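Local coordinates for protein probable enoyl-CoA hydratase/isomerase (Pseudomonas aeruginosa PAO1, PDB 5WYD) that probably acts as a crotonase-family enoyl-CoA hydratase/isomerase (hydro-lyase), with a role in biosynthesis of the diffusible signal factor, at residues Arg90-Glu93 and Met94-Phe98; Trp169-Arg172 and Met173-Asn177. The protein carries 1 engineered substitution. All coordinates share one frame; numbering follows the deposited sequence.

Contact 1. Residues Arg90-Glu93 and Met94-Phe98; sequences RARE and MARRF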
loop_
_atom_site.group_PDB
_atom_site.type_symbol
_atom_site.label_atom_id
_atom_site.label_comp_id
_atom_site.label_asym_id
_atom_site.label_seq_id
_atom_site.Cartn_x
_atom_site.Cartn_y
_atom_site.Cartn_z
ATOM N N ARG A 90 18.427 -2.081 -27.765
ATOM C CA ARG A 90 18.681 -3.480 -27.424
ATOM C C ARG A 90 18.497 -3.724 -25.928
ATOM O O ARG A 90 17.851 -4.695 -25.521
ATOM C CB ARG A 90 20.085 -3.902 -27.869
ATOM C CG ARG A 90 20.276 -4.041 -29.388
ATOM C CD ARG A 90 19.711 -5.350 -29.934
ATOM N NE ARG A 90 20.114 -6.505 -29.131
ATOM C CZ ARG A 90 21.285 -7.121 -29.244
ATOM N NH1 ARG A 90 21.574 -8.166 -28.478
ATOM N NH2 ARG A 90 22.177 -6.690 -30.120
ATOM N N ALA A 91 18.990 -2.808 -25.099
ATOM C CA ALA A 91 18.924 -3.001 -23.653
ATOM C C ALA A 91 17.499 -2.904 -23.124
ATOM O O ALA A 91 17.095 -3.694 -22.259
ATOM C CB ALA A 91 19.814 -1.978 -22.944
ATOM N N ARG A 92 16.729 -1.930 -23.609
ATOM C CA ARG A 92 15.365 -1.821 -23.123
ATOM C C ARG A 92 14.607 -3.106 -23.412
ATOM O O ARG A 92 13.891 -3.618 -22.548
ATOM C CB ARG A 92 14.665 -0.623 -23.769
ATOM C CG ARG A 92 13.253 -0.348 -23.231
ATOM C CD ARG A 92 12.166 -1.315 -23.721
ATOM N NE ARG A 92 10.897 -1.029 -23.065
ATOM C CZ ARG A 92 9.772 -1.714 -23.245
ATOM N NH1 ARG A 92 9.724 -2.753 -24.078
ATOM N NH2 ARG A 92 8.693 -1.345 -22.568
ATOM N N GLU A 93 14.779 -3.652 -24.617
ATOM C CA GLU A 93 14.051 -4.852 -25.009
ATOM C C GLU A 93 14.485 -6.046 -24.185
ATOM O O GLU A 93 13.650 -6.863 -23.783
ATOM C CB GLU A 93 14.252 -5.148 -26.498
ATOM C CG GLU A 93 13.427 -6.326 -27.045
ATOM C CD GLU A 93 13.616 -6.445 -28.529
ATOM O OE1 GLU A 93 14.654 -5.967 -29.019
ATOM O OE2 GLU A 93 12.712 -6.922 -29.246
ATOM N N MET A 94 15.788 -6.193 -23.936
ATOM C CA MET A 94 16.203 -7.372 -23.182
ATOM C C MET A 94 15.775 -7.255 -21.722
ATOM O O MET A 94 15.426 -8.257 -21.091
ATOM C CB MET A 94 17.703 -7.631 -23.305
ATOM C CG MET A 94 18.202 -7.767 -24.718
ATOM S SD MET A 94 17.175 -8.759 -25.824
ATOM C CE MET A 94 17.034 -10.337 -24.978
ATOM N N ALA A 95 15.798 -6.047 -21.158
ATOM C CA ALA A 95 15.328 -5.905 -19.785
ATOM C C ALA A 95 13.878 -6.381 -19.655
ATOM O O ALA A 95 13.512 -7.017 -18.657
ATOM C CB ALA A 95 15.461 -4.454 -19.335
ATOM N N ARG A 96 13.043 -6.084 -20.658
ATOM C CA ARG A 96 11.653 -6.526 -20.641
ATOM C C ARG A 96 11.569 -8.047 -20.671
ATOM O O ARG A 96 10.814 -8.650 -19.896
ATOM C CB ARG A 96 10.925 -5.894 -21.829
ATOM C CG ARG A 96 9.452 -6.194 -21.972
ATOM C CD ARG A 96 8.605 -5.439 -20.978
ATOM N NE ARG A 96 7.251 -5.931 -21.057
ATOM C CZ ARG A 96 6.180 -5.247 -20.704
ATOM N NH1 ARG A 96 4.977 -5.782 -20.823
ATOM N NH2 ARG A 96 6.307 -4.032 -20.249
ATOM N N ARG A 97 12.398 -8.678 -21.512
ATOM C CA ARG A 97 12.389 -10.128 -21.663
ATOM C C ARG A 97 12.739 -10.831 -20.362
ATOM O O ARG A 97 12.116 -11.838 -20.011
ATOM C CB ARG A 97 13.384 -10.533 -22.744
ATOM C CG ARG A 97 13.000 -10.185 -24.176
ATOM C CD ARG A 97 11.645 -10.727 -24.534
ATOM N NE ARG A 97 11.181 -10.256 -25.836
ATOM C CZ ARG A 97 10.430 -9.175 -26.031
ATOM N NH1 ARG A 97 10.061 -8.849 -27.266
ATOM N NH2 ARG A 97 10.056 -8.413 -25.006
ATOM N N PHE A 98 13.754 -10.345 -19.650
ATOM C CA PHE A 98 14.093 -10.974 -18.379
ATOM C C PHE A 98 12.940 -10.872 -17.412
ATOM O O PHE A 98 12.583 -11.846 -16.741
ATOM C CB PHE A 98 15.312 -10.329 -17.727
ATOM C CG PHE A 98 16.623 -10.901 -18.171
ATOM C CD1 PHE A 98 16.998 -12.157 -17.759
ATOM C CD2 PHE A 98 17.518 -10.151 -18.913
ATOM C CE1 PHE A 98 18.200 -12.707 -18.127
ATOM C CE2 PHE A 98 18.748 -10.677 -19.270
ATOM C CZ PHE A 98 19.074 -11.971 -18.890
#
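Arg92 and Arg96 run side by side in the same direction, one turn apart on helix 88-106 of the crotonase fold, illustrating how i, i+4 pairs on an oligomer-facing helix can serve a neighbouring subunit. The spacing puts both on one flank, and CG anti to the backbone N (chi1 near 180° in both) starts the two chains alike. Their guanidinium planes lie only 21° apart, with Arg92 NH2 4.3 Å from Arg96 NH2. The two share an anion: Asp247 of the third subunit forms salt bridges with both, and Glu243 of that subunit with Arg96. The Arg92 guanidinium reaches back along the Arg96 chain, NH1 4.0 Å from Arg96 CG.

The next pair behaves differently. Glu93 and Arg97 are turned steeply to each other, their carboxylate and guanidinium planes 81° apart, and Glu93 CG lies over one guanidinium face, toward its rim. Glu93 OE1 has its salt bridge with Arg42 of helix 42-57, whereas Arg97 packs on Leu45 and Arg49 of that helix. A long salt bridge of charges alone remains: Glu93 OE2 stands 3.8 Å from Arg97 NH1, well out of the guanidinium plane, with no N-H directed at it.

Contact 2. Residues Trp169-Arg172 and Met173-Asn177; sequences WAKR and MILCN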
loop_
_atom_site.group_PDB
_atom_site.type_symbol
_atom_site.label_atom_id
_atom_site.label_comp_id
_atom_site.label_asym_id
_atom_site.label_seq_id
_atom_site.Cartn_x
_atom_site.Cartn_y
_atom_site.Cartn_z
ATOM N N TRP A 169 22.788 -8.224 3.793
ATOM C CA TRP A 169 23.532 -9.172 2.982
ATOM C C TRP A 169 23.346 -8.870 1.503
ATOM O O TRP A 169 24.307 -8.891 0.725
ATOM C CB TRP A 169 23.090 -10.583 3.349
ATOM C CG TRP A 169 23.955 -11.138 4.425
ATOM C CD1 TRP A 169 23.618 -11.354 5.733
ATOM C CD2 TRP A 169 25.321 -11.516 4.290
ATOM N NE1 TRP A 169 24.697 -11.859 6.417
ATOM C CE2 TRP A 169 25.755 -11.966 5.547
ATOM C CE3 TRP A 169 26.216 -11.535 3.217
ATOM C CZ2 TRP A 169 27.046 -12.435 5.756
ATOM C CZ3 TRP A 169 27.488 -11.984 3.427
ATOM C CH2 TRP A 169 27.899 -12.426 4.684
ATOM N N ALA A 170 22.122 -8.511 1.121
ATOM C CA ALA A 170 21.835 -8.183 -0.267
ATOM C C ALA A 170 22.695 -7.029 -0.738
ATOM O O ALA A 170 23.265 -7.079 -1.837
ATOM C CB ALA A 170 20.358 -7.814 -0.421
ATOM N N LYS A 171 22.857 -6.014 0.106
ATOM C CA LYS A 171 23.614 -4.851 -0.313
ATOM C C LYS A 171 25.053 -5.223 -0.634
ATOM O O LYS A 171 25.552 -4.926 -1.726
ATOM C CB LYS A 171 23.538 -3.807 0.800
ATOM C CG LYS A 171 22.119 -3.218 0.923
ATOM C CD LYS A 171 21.963 -2.127 1.981
ATOM C CE LYS A 171 20.554 -1.541 1.956
ATOM N NZ LYS A 171 20.292 -0.516 3.006
ATOM N N ARG A 172 25.673 -6.020 0.227
ATOM C CA ARG A 172 27.076 -6.368 0.039
ATOM C C ARG A 172 27.304 -7.062 -1.297
ATOM O O ARG A 172 28.250 -6.746 -2.025
ATOM C CB ARG A 172 27.528 -7.251 1.179
ATOM C CG ARG A 172 28.995 -7.323 1.270
ATOM C CD ARG A 172 29.371 -8.343 2.268
ATOM N NE ARG A 172 29.373 -7.867 3.630
ATOM C CZ ARG A 172 29.843 -8.604 4.618
ATOM N NH1 ARG A 172 30.320 -9.802 4.343
ATOM N NH2 ARG A 172 29.850 -8.157 5.858
ATOM N N MET A 173 26.423 -7.997 -1.652
ATOM C CA MET A 173 26.568 -8.690 -2.930
ATOM C C MET A 173 26.427 -7.745 -4.109
ATOM O O MET A 173 27.287 -7.705 -4.997
ATOM C CB MET A 173 25.553 -9.807 -3.028
ATOM C CG MET A 173 25.762 -10.734 -1.882
ATOM S SD MET A 173 24.605 -12.075 -1.836
ATOM C CE MET A 173 24.956 -12.813 -3.431
ATOM N N ILE A 174 25.347 -6.981 -4.140
ATOM C CA ILE A 174 25.152 -6.075 -5.254
ATOM C C ILE A 174 26.082 -4.877 -5.144
ATOM O O ILE A 174 26.858 -4.597 -6.061
ATOM C CB ILE A 174 23.667 -5.686 -5.347
ATOM C CG1 ILE A 174 23.403 -4.829 -6.590
ATOM C CG2 ILE A 174 23.178 -5.100 -4.048
ATOM C CD1 ILE A 174 24.010 -5.401 -7.850
ATOM N N LEU A 175 26.066 -4.190 -4.008
ATOM C CA LEU A 175 26.847 -2.969 -3.880
ATOM C C LEU A 175 28.349 -3.252 -3.854
ATOM O O LEU A 175 29.127 -2.582 -4.542
ATOM C CB LEU A 175 26.401 -2.221 -2.622
ATOM C CG LEU A 175 24.956 -1.692 -2.668
ATOM C CD1 LEU A 175 24.643 -0.961 -1.384
ATOM C CD2 LEU A 175 24.550 -0.862 -3.914
ATOM N N CYS A 176 28.779 -4.228 -3.064
ATOM C CA CYS A 176 30.200 -4.508 -2.909
ATOM C C CYS A 176 30.712 -5.603 -3.832
ATOM O O CYS A 176 31.907 -5.908 -3.797
ATOM C CB CYS A 176 30.464 -4.834 -1.459
ATOM S SG CYS A 176 29.706 -3.496 -0.544
ATOM N N ASN A 177 29.842 -6.211 -4.633
ATOM C CA ASN A 177 30.260 -7.203 -5.622
ATOM C C ASN A 177 30.973 -8.381 -4.963
ATOM O O ASN A 177 32.079 -8.759 -5.347
ATOM C CB ASN A 177 31.146 -6.523 -6.676
ATOM C CG ASN A 177 31.497 -7.414 -7.823
ATOM O OD1 ASN A 177 30.880 -8.450 -8.027
ATOM N ND2 ASN A 177 32.499 -7.015 -8.584
#
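The carbonyls of Trp169-Arg172 receive the amides of Met173-Cys176 in the i, i+4 pattern of the last turns of helix 157-176, from an almost straight Ile174 N to Ala170 O bond of 3.1 Å (179°) to a weak, bent one from Cys176 N to Arg172 O (128°), after which Asn177 leaves helical geometry with positive phi.

On one flank Lys171 and Leu175 lie alongside each other and point the same way, Leu175 CD1 resting 3.8 Å from Lys171 CB. Lys171 is extended beyond CG, which carries NZ away from the leucine to a salt bridge with Asp132 and a hydrogen bond with Gln227 of the second subunit. Ile174 takes a different course: CG1 anti to the backbone N (chi1 -175°) leaves CG2 between that N and the carbonyl carbon, tight against Ala170 O at 3.0 Å. Cys176 meets the aliphatic part of Arg172, its CB 4.0 Å from Arg172 CG. Met173 lays its CG 3.5 Å from Trp169 O.

The turn packs against its own chain and against the second subunit. Within the chain, Ile174 packs on Ala147 of helix 146-149 and Met173 on Leu161, earlier in helix 157-176; on the second subunit, Ile174 meets Ile226 of helix 216-226, Arg172 meets Gln193 of strand 193-195 and Cys176 meets Val211 of helix 200-211.

Taken together, the two contacts show one principle at two places: a short run of helix can present side chains both to its own chain and to other subunits. Contact 1 closes before contact 2 opens along the sequence, and their centres lie 23 Å apart, with nearest atoms about 14 Å from each other, so neither touches the other. Both nevertheless reach the second subunit, and contact 1 also meets the third and fourth subunits of the six-chain assembly. At contact 2, the side chain of Asn177 is about 10 Å from a bound pentanedial, whose pocket includes Lys72, Phe73 and Arg179.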